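Local coordinates for 5-cytosine DNA methyltransferase (Entamoeba histolytica, PDB 3QV2), which probably transfers methyl groups from S-adenosyl-L-methionine to carbon 5 of cytosine in tRNA or DNA, as a Dnmt2-like C5-methyltransferase, at residues L216-G219 with M220-D223; E264-L267 with N268-L271; T275-E278 with I279-I282. All coordinates share one frame; numbering follows the deposited sequence.

How the contacts relate
The three contacts follow one another along the chain. Contact 1 leaves helix 212-218 towards strand 224-226; contact 2 is a turn between strand 249-251 and helix 276-282; contact 3 is the N-cap and full length of that short helix. Contacts 1 and 2, centres 10 Å apart, touch: Gly219 O packs on Leu266 CD1, and Leu216 CD2 on Leu267 CD1 and Glu264 CA. This is consistent with the small target-recognition domain of C5-methyltransferases, set apart from the Rossmann-like cofactor-binding part. The centre of contact 3 lies 22 Å from that of contact 1 and 23 Å from that of contact 2; its Lys280 side chain comes to about 10 Å from bound S-adenosyl-L-homocysteine, without touching it.

Contact 1: L216-G219 with M220-D223; sequences LKKG and MLFD
Residues 216-223 carry the chain out of helix 212-218 through two overlapping beta turns, 218-221 and 219-222, and on towards strand 224-226. Gly219, Met220 and Leu221 have torsions near those of type I turns. Lys218 O is the main acceptor: Leu221 N donates to it over 2.9 Å, at an N-H...O angle of 157°. The donor stands 50° above the carbonyl plane, so the bond misses the lone pairs of the oxygen. The second turn is closed only by a weak bond, from Phe222 N to Gly219 O at 3.4 Å.

Side chains follow the backbone round. Leu221 CB sits 3.3 Å from Lys218 O, while its CD1 branch reaches Lys218 CB at 4.0 Å and equally approaches CD of the same lysine. The Lys218 stem runs obliquely across that methyl; beyond CG the chain is extended and carries NZ away from the turn. In Phe222, CG lies anti to the carbonyl carbon (chi1 -80°), which brings the ring beside the turn's carbonyls. Gly219 O sits at the ring edge, in its plane, 3.7 Å from Phe222 CD2. Met220 bends at chi2 and chi3, leading its sulfur away from the turn.

Two waters bind the backbone of the turns. One accepts from Met220 N and donates weakly to Lys217 O. The other donates to both Gly219 O and Phe222 O, each at 2.7 Å, bridging the first and last residues of the second turn.

Phe222 rests on Val243 and Leu221 on Glu244. Asp223 bonds through its backbone to Ile249 of strand 249-251 and through OD2 to Ser248 OG, leading the chain into the two-stranded parallel sheet, while back on helix 212-218 Leu216 packs on Leu267.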
ATOM      1  N   LEU A 216      -8.164 -30.522  -2.378  1.00 24.36           N
ATOM      2  CA  LEU A 216      -9.238 -31.438  -2.015  1.00 26.83           C
ATOM      3  C   LEU A 216      -9.889 -31.071  -0.686  1.00 30.15           C
ATOM      4  O   LEU A 216     -10.995 -31.522  -0.386  1.00 35.99           O
ATOM      5  CB  LEU A 216      -8.722 -32.877  -1.966  1.00 27.43           C
ATOM      6  CG  LEU A 216      -8.234 -33.462  -3.293  1.00 28.56           C
ATOM      7  CD1 LEU A 216      -7.726 -34.884  -3.103  1.00 28.24           C
ATOM      8  CD2 LEU A 216      -9.344 -33.423  -4.331  1.00 28.40           C
ATOM      9  N   LYS A 217      -9.209 -30.251   0.107  1.00 29.70           N
ATOM     10  CA  LYS A 217      -9.724 -29.888   1.424  1.00 31.45           C
ATOM     11  C   LYS A 217     -10.304 -28.477   1.501  1.00 27.53           C
ATOM     12  O   LYS A 217     -11.274 -28.244   2.223  1.00 28.21           O
ATOM     13  CB  LYS A 217      -8.654 -30.089   2.503  1.00 37.40           C
ATOM     14  CG  LYS A 217      -8.356 -31.546   2.808  1.00 44.72           C
ATOM     15  CD  LYS A 217      -7.587 -31.696   4.110  1.00 49.43           C
ATOM     16  CE  LYS A 217      -7.444 -33.159   4.504  1.00 52.65           C
ATOM     17  NZ  LYS A 217      -6.767 -33.314   5.823  1.00 54.92           N
ATOM     18  N   LYS A 218      -9.720 -27.538   0.761  1.00 25.00           N
ATOM     19  CA  LYS A 218     -10.190 -26.154   0.796  1.00 25.88           C
ATOM     20  C   LYS A 218     -10.255 -25.510  -0.586  1.00 25.77           C
ATOM     21  O   LYS A 218     -10.418 -24.295  -0.701  1.00 27.16           O
ATOM     22  CB  LYS A 218      -9.308 -25.306   1.718  1.00 30.63           C
ATOM     23  CG  LYS A 218      -9.235 -25.820   3.145  1.00 37.12           C
ATOM     24  CD  LYS A 218      -8.885 -24.708   4.120  1.00 41.75           C
ATOM     25  CE  LYS A 218      -8.929 -25.200   5.556  1.00 45.85           C
ATOM     26  NZ  LYS A 218      -8.919 -24.070   6.525  1.00 49.15           N
ATOM     27  N   GLY A 219     -10.134 -26.322  -1.629  1.00 26.00           N
ATOM     28  CA  GLY A 219     -10.136 -25.815  -2.990  1.00 24.94           C
ATOM     29  C   GLY A 219     -11.334 -24.943  -3.316  1.00 26.75           C
ATOM     30  O   GLY A 219     -11.226 -23.990  -4.088  1.00 27.87           O
ATOM     31  N   MET A 220     -12.478 -25.267  -2.723  1.00 26.60           N
ATOM     32  CA  MET A 220     -13.719 -24.548  -2.995  1.00 24.57           C
ATOM     33  C   MET A 220     -13.761 -23.174  -2.327  1.00 23.43           C
ATOM     34  O   MET A 220     -14.636 -22.360  -2.622  1.00 23.03           O
ATOM     35  CB  MET A 220     -14.925 -25.384  -2.558  1.00 21.35           C
ATOM     36  CG  MET A 220     -15.100 -26.673  -3.346  1.00 20.83           C
ATOM     37  SD  MET A 220     -15.531 -26.372  -5.071  1.00 29.26           S
ATOM     38  CE  MET A 220     -17.151 -25.629  -4.888  1.00 31.28           C
ATOM     39  N   LEU A 221     -12.817 -22.918  -1.430  1.00 20.90           N
ATOM     40  CA  LEU A 221     -12.776 -21.648  -0.713  1.00 22.39           C
ATOM     41  C   LEU A 221     -11.958 -20.601  -1.459  1.00 23.50           C
ATOM     42  O   LEU A 221     -12.096 -19.402  -1.215  1.00 26.14           O
ATOM     43  CB  LEU A 221     -12.220 -21.844   0.698  1.00 23.13           C
ATOM     44  CG  LEU A 221     -12.994 -22.823   1.583  1.00 24.95           C
ATOM     45  CD1 LEU A 221     -12.335 -22.962   2.947  1.00 24.84           C
ATOM     46  CD2 LEU A 221     -14.443 -22.382   1.727  1.00 25.38           C
ATOM     47  N   PHE A 222     -11.104 -21.057  -2.369  1.00 24.04           N
ATOM     48  CA  PHE A 222     -10.274 -20.155  -3.159  1.00 24.08           C
ATOM     49  C   PHE A 222     -11.109 -19.283  -4.088  1.00 24.87           C
ATOM     50  O   PHE A 222     -12.113 -19.731  -4.640  1.00 24.94           O
ATOM     51  CB  PHE A 222      -9.270 -20.946  -4.000  1.00 22.66           C
ATOM     52  CG  PHE A 222      -8.062 -21.408  -3.237  1.00 22.13           C
ATOM     53  CD1 PHE A 222      -7.099 -20.502  -2.823  1.00 22.90           C
ATOM     54  CD2 PHE A 222      -7.874 -22.751  -2.958  1.00 22.55           C
ATOM     55  CE1 PHE A 222      -5.980 -20.924  -2.130  1.00 23.53           C
ATOM     56  CE2 PHE A 222      -6.757 -23.180  -2.265  1.00 22.50           C
ATOM     57  CZ  PHE A 222      -5.810 -22.264  -1.851  1.00 24.27           C
ATOM     58  N   ASP A 223     -10.689 -18.034  -4.256  1.00 22.79           N
ATOM     59  CA  ASP A 223     -11.205 -17.207  -5.336  1.00 22.42           C
ATOM     60  C   ASP A 223     -10.285 -17.416  -6.530  1.00 24.73           C
ATOM     61  O   ASP A 223      -9.114 -17.038  -6.494  1.00 30.48           O
ATOM     62  CB  ASP A 223     -11.235 -15.733  -4.935  1.00 26.43           C
ATOM     63  CG  ASP A 223     -11.774 -14.843  -6.039  1.00 26.97           C
ATOM     64  OD1 ASP A 223     -12.993 -14.571  -6.043  1.00 32.28           O
ATOM     65  OD2 ASP A 223     -10.980 -14.424  -6.906  1.00 21.50           O
TER
HETATM   66  O   HOH W   1     -13.195 -27.122  -0.364  1.00 26.32           O
HETATM   67  O   HOH W   2     -12.794 -22.227  -5.481  1.00 33.85           O

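Contact 2: E264-L267 with N268-L271; sequences EDLL and NKNL
Leu266 packs on Leu271 and on the aliphatic stem of Lys269 in a local contact within the loop joining strand 249-251 to helix 276-282. Leu266 CB touches the CD1 methyl of Leu271 at 3.9 Å, and its own CD2 lies 4.0 Å from Lys269 CD. The two side chains of this second pair run obliquely to each other, the lysine offering its aliphatic middle instead of its charge.

The first torsion of Lys269 (chi1 -51°) sets CG beside its backbone N and so close to the preceding backbone: CD is 3.7 Å from Asp265 O and CG 3.8 Å from Leu266 O. CG and CD therefore lie beside two consecutive carbonyl oxygens. A bend at chi3 then turns CE and NZ off towards Glu254, with which NZ forms a long, weak ion pair.

The backbone here is a helix-like turn. Residues 264-267 take helical torsions, and Leu267 N donates to Glu264 O at 3.2 Å, but regular helical bonding is not sustained. Across the junction Lys269 N gives Leu266 O a weak bond of 3.4 Å, bent to an N-H...O angle of 125°. Asn270 then adopts positive phi (50°), a left-handed conformation that swings the chain round to Leu271. A water spans the bend, donating to Leu267 O at 3.0 Å and accepting weakly from Leu271 N.

The turn packs against the two-stranded parallel sheet: Leu266 and Leu271 both reach Ile224 of strand 224-226, and Leu271 also meets Ile249 and Cys251 of strand 249-251. Leu267 turns instead to Ser212 of helix 212-218.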
ATOM      1  N   GLU A 264     -12.639 -31.743  -6.052  1.00 23.95           N
ATOM      2  CA  GLU A 264     -11.845 -32.649  -6.877  1.00 24.02           C
ATOM      3  C   GLU A 264     -11.827 -32.223  -8.341  1.00 22.90           C
ATOM      4  O   GLU A 264     -10.944 -32.617  -9.100  1.00 25.14           O
ATOM      5  CB  GLU A 264     -12.355 -34.088  -6.755  1.00 23.80           C
ATOM      6  CG  GLU A 264     -13.747 -34.315  -7.320  1.00 22.95           C
ATOM      7  CD  GLU A 264     -14.083 -35.789  -7.443  1.00 27.77           C
ATOM      8  OE1 GLU A 264     -15.184 -36.114  -7.935  1.00 26.39           O
ATOM      9  OE2 GLU A 264     -13.240 -36.623  -7.052  1.00 30.56           O
ATOM     10  N   ASP A 265     -12.809 -31.416  -8.729  1.00 24.07           N
ATOM     11  CA  ASP A 265     -12.897 -30.923 -10.099  1.00 27.32           C
ATOM     12  C   ASP A 265     -11.806 -29.900 -10.397  1.00 30.38           C
ATOM     13  O   ASP A 265     -11.555 -29.569 -11.556  1.00 30.09           O
ATOM     14  CB  ASP A 265     -14.275 -30.315 -10.364  1.00 30.67           C
ATOM     15  CG  ASP A 265     -15.377 -31.355 -10.359  1.00 32.95           C
ATOM     16  OD1 ASP A 265     -15.079 -32.538 -10.629  1.00 33.72           O
ATOM     17  OD2 ASP A 265     -16.540 -30.989 -10.091  1.00 32.13           O
ATOM     18  N   LEU A 266     -11.158 -29.407  -9.347  1.00 30.46           N
ATOM     19  CA  LEU A 266     -10.100 -28.413  -9.495  1.00 29.98           C
ATOM     20  C   LEU A 266      -8.732 -29.074  -9.664  1.00 31.06           C
ATOM     21  O   LEU A 266      -7.764 -28.424 -10.055  1.00 28.78           O
ATOM     22  CB  LEU A 266     -10.078 -27.474  -8.286  1.00 27.99           C
ATOM     23  CG  LEU A 266     -11.331 -26.633  -8.018  1.00 27.30           C
ATOM     24  CD1 LEU A 266     -11.223 -25.909  -6.683  1.00 25.43           C
ATOM     25  CD2 LEU A 266     -11.571 -25.644  -9.144  1.00 29.09           C
ATOM     26  N   LEU A 267      -8.666 -30.370  -9.371  1.00 33.45           N
ATOM     27  CA  LEU A 267      -7.406 -31.114  -9.393  1.00 38.37           C
ATOM     28  C   LEU A 267      -6.578 -30.927 -10.668  1.00 42.39           C
ATOM     29  O   LEU A 267      -5.351 -30.835 -10.607  1.00 44.34           O
ATOM     30  CB  LEU A 267      -7.655 -32.605  -9.138  1.00 38.28           C
ATOM     31  CG  LEU A 267      -7.871 -33.008  -7.679  1.00 38.92           C
ATOM     32  CD1 LEU A 267      -8.223 -34.486  -7.566  1.00 38.24           C
ATOM     33  CD2 LEU A 267      -6.637 -32.679  -6.847  1.00 37.57           C
ATOM     34  N   ASN A 268      -7.245 -30.877 -11.818  1.00 44.64           N
ATOM     35  CA  ASN A 268      -6.551 -30.775 -13.101  1.00 52.30           C
ATOM     36  C   ASN A 268      -6.801 -29.462 -13.836  1.00 53.50           C
ATOM     37  O   ASN A 268      -7.270 -29.455 -14.974  1.00 54.21           O
ATOM     38  CB  ASN A 268      -6.912 -31.952 -14.009  1.00 56.80           C
ATOM     39  CG  ASN A 268      -6.281 -33.256 -13.557  1.00 60.94           C
ATOM     40  OD1 ASN A 268      -6.893 -34.037 -12.829  1.00 61.23           O
ATOM     41  ND2 ASN A 268      -5.049 -33.498 -13.993  1.00 63.81           N
ATOM     42  N   LYS A 269      -6.487 -28.352 -13.178  1.00 51.26           N
ATOM     43  CA  LYS A 269      -6.600 -27.041 -13.800  1.00 48.82           C
ATOM     44  C   LYS A 269      -5.318 -26.255 -13.552  1.00 46.94           C
ATOM     45  O   LYS A 269      -5.271 -25.038 -13.738  1.00 48.70           O
ATOM     46  CB  LYS A 269      -7.821 -26.291 -13.264  1.00 50.21           C
ATOM     47  CG  LYS A 269      -9.108 -27.106 -13.323  1.00 51.16           C
ATOM     48  CD  LYS A 269     -10.320 -26.308 -12.864  1.00 54.50           C
ATOM     49  CE  LYS A 269     -10.794 -25.338 -13.936  1.00 57.36           C
ATOM     50  NZ  LYS A 269     -12.170 -24.835 -13.664  1.00 57.55           N
ATOM     51  N   ASN A 270      -4.282 -26.971 -13.125  1.00 45.61           N
ATOM     52  CA  ASN A 270      -2.957 -26.393 -12.913  1.00 45.92           C
ATOM     53  C   ASN A 270      -2.963 -25.120 -12.071  1.00 43.98           C
ATOM     54  O   ASN A 270      -2.223 -24.178 -12.354  1.00 45.65           O
ATOM     55  CB  ASN A 270      -2.270 -26.137 -14.254  1.00 48.68           C
ATOM     56  CG  ASN A 270      -2.010 -27.414 -15.029  1.00 52.19           C
ATOM     57  OD1 ASN A 270      -2.924 -27.992 -15.619  1.00 51.08           O
ATOM     58  ND2 ASN A 270      -0.760 -27.860 -15.035  1.00 53.57           N
ATOM     59  N   LEU A 271      -3.790 -25.099 -11.031  1.00 37.33           N
ATOM     60  CA  LEU A 271      -3.902 -23.933 -10.162  1.00 31.52           C
ATOM     61  C   LEU A 271      -2.585 -23.637  -9.453  1.00 32.64           C
ATOM     62  O   LEU A 271      -1.869 -24.552  -9.051  1.00 32.58           O
ATOM     63  CB  LEU A 271      -5.014 -24.140  -9.132  1.00 28.20           C
ATOM     64  CG  LEU A 271      -6.407 -24.429  -9.695  1.00 25.34           C
ATOM     65  CD1 LEU A 271      -7.414 -24.619  -8.572  1.00 22.47           C
ATOM     66  CD2 LEU A 271      -6.845 -23.318 -10.638  1.00 21.95           C
TER
HETATM   67  O   HOH W   3      -4.704 -28.025  -9.773  1.00 40.74           O

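Contact 3: T275-E278 with I279-I282; sequences TPNE and IKKI. With SO4 (sulfate ion), chain E.
Lys281 leans back across the first turn of helix 276-282. Its CB lies 3.6 Å from Glu278 O; CG, anti to the carbonyl carbon (chi1 -76°), comes within 3.5 Å of Asn277 O. CD approaches sulfate O2, and the bend at chi3 keeps CE near Asn277 O, also at 3.5 Å. At the tip, NZ donates to sulfate O2 over 3.3 Å and forms a salt bridge with Asp201 OD1. The sulfate probably comes from the crystallisation liquor.

Lys280 takes another course: its CB rests 3.4 Å from Asn277 O, and its chain, bent twice, runs alongside Asn277 before NZ hydrogen-bonds to Ser286 O.

Thr275 and Glu278 form a capping box at the helix start. Glu278 N donates to Thr275 OG1 at 3.1 Å, and Thr275 N returns a bond of 2.8 Å to Glu278 OE1, met on the anti side, 35° out of the carboxylate plane. Asp201 OD2 hydrogen-bonds to Thr275 OG1, so one aspartate links the cap to Lys281, and Arg272 bridges to Glu278 OE1. From Ile279 N to Thr275 O onward, four successive i to i+4 backbone bonds carry the helix to Ile282.

Pro276 and Ile279 pack on Tyr302 of helix 298-306, while Lys280 lies against Phe285 with its side chain about 6 Å from that of Ile20, a residue binding S-adenosyl-L-homocysteine.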
ATOM      1  N   THR A 275       3.063 -15.397  -7.985  1.00 19.98           N
ATOM      2  CA  THR A 275       4.397 -15.252  -7.416  1.00 23.92           C
ATOM      3  C   THR A 275       4.562 -13.869  -6.797  1.00 23.57           C
ATOM      4  O   THR A 275       3.805 -12.953  -7.113  1.00 22.77           O
ATOM      5  CB  THR A 275       5.487 -15.447  -8.482  1.00 25.52           C
ATOM      6  OG1 THR A 275       5.511 -14.311  -9.355  1.00 24.66           O
ATOM      7  CG2 THR A 275       5.225 -16.708  -9.289  1.00 23.56           C
ATOM      8  N   PRO A 276       5.553 -13.714  -5.906  1.00 24.35           N
ATOM      9  CA  PRO A 276       5.826 -12.400  -5.316  1.00 24.46           C
ATOM     10  C   PRO A 276       6.034 -11.344  -6.399  1.00 29.55           C
ATOM     11  O   PRO A 276       5.533 -10.224  -6.285  1.00 31.50           O
ATOM     12  CB  PRO A 276       7.130 -12.630  -4.551  1.00 22.80           C
ATOM     13  CG  PRO A 276       7.118 -14.081  -4.217  1.00 25.12           C
ATOM     14  CD  PRO A 276       6.440 -14.762  -5.372  1.00 24.06           C
ATOM     15  N   ASN A 277       6.768 -11.714  -7.443  1.00 29.77           N
ATOM     16  CA  ASN A 277       7.076 -10.802  -8.535  1.00 30.53           C
ATOM     17  C   ASN A 277       5.821 -10.357  -9.279  1.00 29.62           C
ATOM     18  O   ASN A 277       5.740  -9.226  -9.761  1.00 29.65           O
ATOM     19  CB  ASN A 277       8.071 -11.450  -9.501  1.00 31.86           C
ATOM     20  CG  ASN A 277       8.652 -10.462 -10.493  1.00 31.31           C
ATOM     21  OD1 ASN A 277       8.306 -10.473 -11.674  1.00 31.30           O
ATOM     22  ND2 ASN A 277       9.540  -9.598 -10.014  1.00 30.09           N
ATOM     23  N   GLU A 278       4.839 -11.249  -9.364  1.00 28.46           N
ATOM     24  CA  GLU A 278       3.579 -10.941 -10.033  1.00 24.73           C
ATOM     25  C   GLU A 278       2.744  -9.943  -9.234  1.00 22.66           C
ATOM     26  O   GLU A 278       2.159  -9.020  -9.801  1.00 23.18           O
ATOM     27  CB  GLU A 278       2.785 -12.222 -10.303  1.00 23.17           C
ATOM     28  CG  GLU A 278       3.405 -13.109 -11.373  1.00 21.02           C
ATOM     29  CD  GLU A 278       2.649 -14.409 -11.573  1.00 20.16           C
ATOM     30  OE1 GLU A 278       2.077 -14.923 -10.590  1.00 20.22           O
ATOM     31  OE2 GLU A 278       2.627 -14.913 -12.713  1.00 19.49           O
ATOM     32  N   ILE A 279       2.690 -10.133  -7.920  1.00 21.31           N
ATOM     33  CA  ILE A 279       2.000  -9.194  -7.047  1.00 19.72           C
ATOM     34  C   ILE A 279       2.675  -7.832  -7.131  1.00 18.85           C
ATOM     35  O   ILE A 279       2.012  -6.797  -7.193  1.00 16.32           O
ATOM     36  CB  ILE A 279       2.018  -9.664  -5.584  1.00 19.09           C
ATOM     37  CG1 ILE A 279       1.396 -11.058  -5.460  1.00 18.99           C
ATOM     38  CG2 ILE A 279       1.296  -8.663  -4.692  1.00 20.74           C
ATOM     39  CD1 ILE A 279       1.378 -11.592  -4.043  1.00 16.76           C
ATOM     40  N   LYS A 280       4.005  -7.850  -7.136  1.00 16.73           N
ATOM     41  CA  LYS A 280       4.800  -6.632  -7.233  1.00 19.86           C
ATOM     42  C   LYS A 280       4.422  -5.825  -8.472  1.00 20.65           C
ATOM     43  O   LYS A 280       4.316  -4.602  -8.417  1.00 21.48           O
ATOM     44  CB  LYS A 280       6.293  -6.980  -7.249  1.00 21.29           C
ATOM     45  CG  LYS A 280       7.225  -5.781  -7.211  1.00 22.48           C
ATOM     46  CD  LYS A 280       7.549  -5.280  -8.608  1.00 24.80           C
ATOM     47  CE  LYS A 280       8.212  -6.364  -9.439  1.00 23.44           C
ATOM     48  NZ  LYS A 280       8.720  -5.826 -10.729  1.00 23.25           N
ATOM     49  N   LYS A 281       4.213  -6.519  -9.587  1.00 23.22           N
ATOM     50  CA  LYS A 281       3.806  -5.868 -10.827  1.00 23.55           C
ATOM     51  C   LYS A 281       2.365  -5.367 -10.758  1.00 23.93           C
ATOM     52  O   LYS A 281       2.046  -4.293 -11.269  1.00 23.20           O
ATOM     53  CB  LYS A 281       3.993  -6.808 -12.022  1.00 27.34           C
ATOM     54  CG  LYS A 281       5.442  -6.962 -12.463  1.00 32.32           C
ATOM     55  CD  LYS A 281       5.577  -7.909 -13.642  1.00 33.44           C
ATOM     56  CE  LYS A 281       5.319  -9.348 -13.231  1.00 36.21           C
ATOM     57  NZ  LYS A 281       5.533 -10.294 -14.362  1.00 37.75           N
ATOM     58  N   ILE A 282       1.498  -6.143 -10.120  1.00 25.20           N
ATOM     59  CA  ILE A 282       0.097  -5.756  -9.979  1.00 22.93           C
ATOM     60  C   ILE A 282      -0.049  -4.508  -9.109  1.00 23.67           C
ATOM     61  O   ILE A 282      -0.928  -3.678  -9.344  1.00 23.79           O
ATOM     62  CB  ILE A 282      -0.752  -6.900  -9.392  1.00 20.39           C
ATOM     63  CG1 ILE A 282      -0.775  -8.095 -10.352  1.00 20.00           C
ATOM     64  CG2 ILE A 282      -2.164  -6.421  -9.112  1.00 19.43           C
ATOM     65  CD1 ILE A 282      -1.612  -9.260  -9.858  1.00 16.27           C
TER
HETATM   66  S   SO4 E 326       9.222  -9.504 -15.820  1.00107.09           S
HETATM   67  O1  SO4 E 326       9.050 -10.630 -14.910  1.00106.88           O
HETATM   68  O2  SO4 E 326       7.894  -9.021 -16.225  1.00107.08           O
HETATM   69  O3  SO4 E 326       9.981  -8.452 -15.141  1.00106.62           O
HETATM   70  O4  SO4 E 326       9.988  -9.878 -17.009  1.00107.46           O